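Local coordinates for protein putative Transcriptional Regulator (Rhodococcus sp., PDB 2IA2) that probably regulates transcription as an IclR-family protein, with a helix-turn-helix domain expected to bind DNA and a C-terminal domain of the kind that senses small molecules, at residues A[118-123]-A[140-145]; A[148-153]-A[211-216]. All coordinates share one frame; numbering follows the deposited sequence.

Contact 1 joins the edge strand 142-144 to strand 120-127. Contact 2 lays helix 149-156, which follows directly in the chain, on strand 209-217 of the same six-stranded antiparallel sheet. Their centres are about 12 Å apart, and the two meet directly. I121 CG2 comes within 3.4 Å of G151 CA, and Y123 CZ lies 3.5 Å from M150 CE. A145 CB, in the link ahead of the helix, packs 3.9 Å from G151 CA. The chain thus adds an edge strand, turns, and covers one face of the sheet. Both contacts lie in the IclR C-terminal domain, which in relatives carries the effector pocket; both are described here as packing of that domain.

Contact 1: residues A[118-123]-A[140-145]; sequences GADIVY and GTRLPA
I121 and L143 pair across two antiparallel strands, each bonded to the other through its backbone. I121 N gives to L143 O at 2.9 Å, and L143 N returns a bond to I121 O at 3.1 Å. Y123 N to T141 O and G140 N to Y123 O continue the ladder at one end. A145 N to A119 O closes it at the other, almost straight at 173°. The packed side carries I121 and L143. L143 CD1 meets the Y123 ring at its edge, 3.8 Å from CE1. I121 CG2 reaches A145 CB at 4.2 Å. The other side is looser and more polar. The exposed R142 runs alongside V122, extended from CG to NE, and V122 CG2 sits 3.3 Å above one face of its guanidinium. The charged atoms of D120 and R142 do not touch. A water bound to D120 OD2 at 2.6 Å spans the gap, with only a weak bond to R142 NH1. That nitrogen has a salt bridge to D117, which probably steadies the arginine. Strand 142-144 forms one edge of the six-stranded sheet. Strand 110-117 flanks 120-127 on its other side, and helix 149-156 covers I121, Y123 and A145.

Contact 2: residues A[148-153]-A[211-216]; sequences TSMGRV and SMAAPI
V153 has CG1 anti to its backbone N (chi1 167°), which sets its two methyls at successive points of strand 211-216. CG1 lies over the peptide between A214 and P215, 3.5 Å from P215 N. CG2 faces A213, 3.6 Å from A213 O. In S149, OG sits between the backbone N and the carbonyl carbon (chi1 66°), where it fits between two side chains of the strand, 3.3 Å from both S211 CB and A213 CB. A213 is the centre of the contact. Its single methyl points at the helix and touches S149, M150 and V153, with M150 CG at 3.6 Å. M150 and M212 are both selenomethionine here. The small A213 side chain is consistent with the close approach, 7.0 Å between the segment axes, inclined by 29°. An alanine in place of V153 lacks both outer methyls, and would probably leave a gap against A213 and P215. The interface itself is van der Waals packing. S211 OG bonds instead to S230 on the adjoining strand 223-232. T148 is the N-cap, and its OG1 accepts from G151 N at 2.9 Å. M212 and A214 point away from this helix, to the other face of the sheet, where M212 packs on helix 246-264. Helices thus lie on both sides of an antiparallel sheet, consistent with the GAF-like fold of IclR effector domains.

Contact 1: residues A[118-123]-A[140-145]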
loop_
_atom_site.group_PDB
_atom_site.type_symbol
_atom_site.label_atom_id
_atom_site.label_comp_id
_atom_site.label_asym_id
_atom_site.label_seq_id
_atom_site.Cartn_x
_atom_site.Cartn_y
_atom_site.Cartn_z
ATOM N N GLY A 118 -5.232 22.297 -9.786
ATOM C CA GLY A 118 -4.902 23.554 -10.431
ATOM C C GLY A 118 -4.652 24.669 -9.434
ATOM O O GLY A 118 -3.661 24.651 -8.704
ATOM N N ALA A 119 -5.556 25.644 -9.405
ATOM C CA ALA A 119 -5.309 26.896 -8.699
ATOM C C ALA A 119 -5.854 26.843 -7.276
ATOM O O ALA A 119 -5.698 27.790 -6.507
ATOM C CB ALA A 119 -5.920 28.062 -9.461
ATOM N N ASP A 120 -6.492 25.729 -6.934
ATOM C CA ASP A 120 -7.173 25.600 -5.650
ATOM C C ASP A 120 -6.588 24.458 -4.887
ATOM O O ASP A 120 -6.030 23.602 -5.465
ATOM C CB ASP A 120 -8.644 25.225 -5.860
ATOM C CG ASP A 120 -9.444 26.325 -6.500
ATOM O OD1 ASP A 120 -9.290 27.494 -6.098
ATOM O OD2 ASP A 120 -10.228 26.003 -7.415
ATOM N N ILE A 121 -6.760 24.440 -3.582
ATOM C CA ILE A 121 -6.482 23.248 -2.754
ATOM C C ILE A 121 -7.839 22.661 -2.533
ATOM O O ILE A 121 -8.853 23.404 -2.598
ATOM C CB ILE A 121 -5.813 23.603 -1.388
ATOM C CG1 ILE A 121 -6.758 24.466 -0.487
ATOM C CG2 ILE A 121 -4.461 24.305 -1.626
ATOM C CD1 ILE A 121 -6.184 24.762 1.005
ATOM N N VAL A 122 -7.866 21.357 -2.293
ATOM C CA VAL A 122 -9.122 20.607 -2.042
ATOM C C VAL A 122 -8.900 19.876 -0.735
ATOM O O VAL A 122 -7.901 19.151 -0.586
ATOM C CB VAL A 122 -9.433 19.478 -3.085
ATOM C CG1 VAL A 122 -10.834 18.859 -2.816
ATOM C CG2 VAL A 122 -9.407 19.996 -4.486
ATOM N N TYR A 123 -9.807 20.072 0.214
ATOM C CA TYR A 123 -9.706 19.369 1.488
ATOM C C TYR A 123 -10.032 17.902 1.316
ATOM O O TYR A 123 -11.100 17.571 0.819
ATOM C CB TYR A 123 -10.674 19.955 2.501
ATOM C CG TYR A 123 -10.127 21.216 3.134
ATOM C CD1 TYR A 123 -9.995 22.391 2.382
ATOM C CD2 TYR A 123 -9.700 21.216 4.465
ATOM C CE1 TYR A 123 -9.477 23.572 2.954
ATOM C CE2 TYR A 123 -9.201 22.393 5.064
ATOM C CZ TYR A 123 -9.089 23.553 4.289
ATOM O OH TYR A 123 -8.568 24.672 4.855
ATOM N N GLY A 140 -13.814 18.192 0.608
ATOM C CA GLY A 140 -14.326 18.551 -0.696
ATOM C C GLY A 140 -14.367 20.025 -0.977
ATOM O O GLY A 140 -14.509 20.440 -2.152
ATOM N N THR A 141 -14.207 20.850 0.060
ATOM C CA THR A 141 -14.190 22.292 -0.162
ATOM C C THR A 141 -12.890 22.679 -0.860
ATOM O O THR A 141 -11.844 22.064 -0.618
ATOM C CB THR A 141 -14.307 23.076 1.188
ATOM O OG1 THR A 141 -15.477 22.626 1.868
ATOM C CG2 THR A 141 -14.452 24.573 0.969
ATOM N N ARG A 142 -12.973 23.651 -1.735
ATOM C CA ARG A 142 -11.846 24.256 -2.391
ATOM C C ARG A 142 -11.612 25.674 -1.915
ATOM O O ARG A 142 -12.542 26.378 -1.615
ATOM C CB ARG A 142 -12.036 24.265 -3.883
ATOM C CG ARG A 142 -12.351 22.955 -4.448
ATOM C CD ARG A 142 -12.310 22.907 -5.928
ATOM N NE ARG A 142 -12.520 21.547 -6.324
ATOM C CZ ARG A 142 -11.663 20.805 -6.987
ATOM N NH1 ARG A 142 -10.512 21.293 -7.383
ATOM N NH2 ARG A 142 -11.963 19.564 -7.244
ATOM N N LEU A 143 -10.359 26.070 -1.860
ATOM C CA LEU A 143 -9.974 27.417 -1.483
ATOM C C LEU A 143 -8.814 27.797 -2.421
ATOM O O LEU A 143 -8.106 26.913 -2.918
ATOM C CB LEU A 143 -9.543 27.463 -0.016
ATOM C CG LEU A 143 -10.617 27.285 1.077
ATOM C CD1 LEU A 143 -9.959 27.336 2.409
ATOM C CD2 LEU A 143 -11.635 28.434 1.018
ATOM N N PRO A 144 -8.638 29.102 -2.711
ATOM C CA PRO A 144 -7.488 29.450 -3.578
ATOM C C PRO A 144 -6.138 29.106 -2.942
ATOM O O PRO A 144 -5.931 29.388 -1.792
ATOM C CB PRO A 144 -7.657 30.957 -3.806
ATOM C CG PRO A 144 -8.560 31.448 -2.654
ATOM C CD PRO A 144 -9.472 30.280 -2.354
ATOM N N ALA A 145 -5.244 28.464 -3.693
ATOM C CA ALA A 145 -3.947 28.051 -3.183
ATOM C C ALA A 145 -3.097 29.200 -2.633
ATOM O O ALA A 145 -2.413 29.045 -1.586
ATOM C CB ALA A 145 -3.173 27.241 -4.266
HETATM O O HOH W 1 -10.171 23.774 -8.661
#

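Contact 2: residues A[148-153]-A[211-216]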
loop_
_atom_site.group_PDB
_atom_site.type_symbol
_atom_site.label_atom_id
_atom_site.label_comp_id
_atom_site.label_asym_id
_atom_site.label_seq_id
_atom_site.Cartn_x
_atom_site.Cartn_y
_atom_site.Cartn_z
ATOM N N THR A 148 -3.843 30.395 1.222
ATOM C CA THR A 148 -3.897 29.405 2.301
ATOM C C THR A 148 -2.490 28.907 2.587
ATOM O O THR A 148 -1.628 28.956 1.691
ATOM C CB THR A 148 -4.778 28.203 1.883
ATOM O OG1 THR A 148 -4.212 27.649 0.709
ATOM C CG2 THR A 148 -6.200 28.647 1.604
ATOM N N SER A 149 -2.262 28.421 3.804
ATOM C CA SER A 149 -0.976 27.916 4.192
ATOM C C SER A 149 -0.681 26.626 3.455
ATOM O O SER A 149 0.402 26.453 2.958
ATOM C CB SER A 149 -0.848 27.751 5.738
ATOM O OG SER A 149 -1.717 26.743 6.275
HETATM N N MSE A 150 -1.666 25.724 3.381
HETATM C CA MSE A 150 -1.528 24.496 2.603
HETATM C C MSE A 150 -1.276 24.806 1.103
HETATM O O MSE A 150 -0.458 24.169 0.475
HETATM C CB MSE A 150 -2.778 23.626 2.776
HETATM C CG MSE A 150 -2.769 23.014 4.160
HETATM SE SE MSE A 150 -4.090 21.642 4.488
HETATM C CE MSE A 150 -5.720 22.668 4.287
ATOM N N GLY A 151 -1.960 25.795 0.559
ATOM C CA GLY A 151 -1.769 26.181 -0.826
ATOM C C GLY A 151 -0.366 26.622 -1.133
ATOM O O GLY A 151 0.193 26.213 -2.158
ATOM N N ARG A 152 0.233 27.433 -0.252
ATOM C CA ARG A 152 1.623 27.875 -0.448
ATOM C C ARG A 152 2.613 26.778 -0.323
ATOM O O ARG A 152 3.621 26.778 -1.013
ATOM C CB ARG A 152 1.971 29.049 0.473
ATOM C CG ARG A 152 1.123 30.216 0.069
ATOM C CD ARG A 152 1.506 31.496 0.801
ATOM N NE ARG A 152 0.569 32.561 0.433
ATOM C CZ ARG A 152 0.539 33.764 1.013
ATOM N NH1 ARG A 152 1.412 34.089 1.972
ATOM N NH2 ARG A 152 -0.357 34.653 0.617
ATOM N N VAL A 153 2.352 25.856 0.581
ATOM C CA VAL A 153 3.113 24.613 0.676
ATOM C C VAL A 153 3.040 23.805 -0.623
ATOM O O VAL A 153 4.067 23.270 -1.113
ATOM C CB VAL A 153 2.632 23.756 1.904
ATOM C CG1 VAL A 153 3.170 22.331 1.845
ATOM C CG2 VAL A 153 3.087 24.418 3.214
ATOM N N SER A 211 -3.310 30.036 10.047
ATOM C CA SER A 211 -3.107 28.628 9.626
ATOM C C SER A 211 -1.649 28.403 9.519
ATOM O O SER A 211 -0.935 29.332 9.154
ATOM C CB SER A 211 -3.700 28.403 8.248
ATOM O OG SER A 211 -5.116 28.542 8.338
HETATM N N MSE A 212 -1.210 27.167 9.772
HETATM C CA MSE A 212 0.177 26.778 9.482
HETATM C C MSE A 212 0.204 25.396 8.852
HETATM O O MSE A 212 -0.596 24.555 9.232
HETATM C CB MSE A 212 1.024 26.803 10.745
HETATM C CG MSE A 212 0.585 25.850 11.847
HETATM SE SE MSE A 212 0.203 26.843 13.583
HETATM C CE MSE A 212 -1.377 28.051 12.973
ATOM N N ALA A 213 1.078 25.180 7.886
ATOM C CA ALA A 213 1.054 23.945 7.109
ATOM C C ALA A 213 2.449 23.429 6.816
ATOM O O ALA A 213 3.420 24.190 6.812
ATOM C CB ALA A 213 0.272 24.136 5.793
ATOM N N ALA A 214 2.540 22.140 6.532
ATOM C CA ALA A 214 3.803 21.497 6.254
ATOM C C ALA A 214 3.541 20.520 5.088
ATOM O O ALA A 214 2.406 20.044 4.905
ATOM C CB ALA A 214 4.248 20.743 7.459
ATOM N N PRO A 215 4.561 20.272 4.261
ATOM C CA PRO A 215 4.433 19.286 3.190
ATOM C C PRO A 215 4.337 17.839 3.637
ATOM O O PRO A 215 4.946 17.404 4.645
ATOM C CB PRO A 215 5.710 19.502 2.378
ATOM C CG PRO A 215 6.738 20.049 3.439
ATOM C CD PRO A 215 5.874 20.979 4.221
ATOM N N ILE A 216 3.565 17.092 2.868
ATOM C CA ILE A 216 3.632 15.665 2.929
ATOM C C ILE A 216 4.233 15.206 1.584
ATOM O O ILE A 216 3.663 15.473 0.505
ATOM C CB ILE A 216 2.249 15.073 3.090
ATOM C CG1 ILE A 216 1.697 15.395 4.489
ATOM C CG2 ILE A 216 2.330 13.530 2.846
ATOM C CD1 ILE A 216 0.196 15.227 4.516
#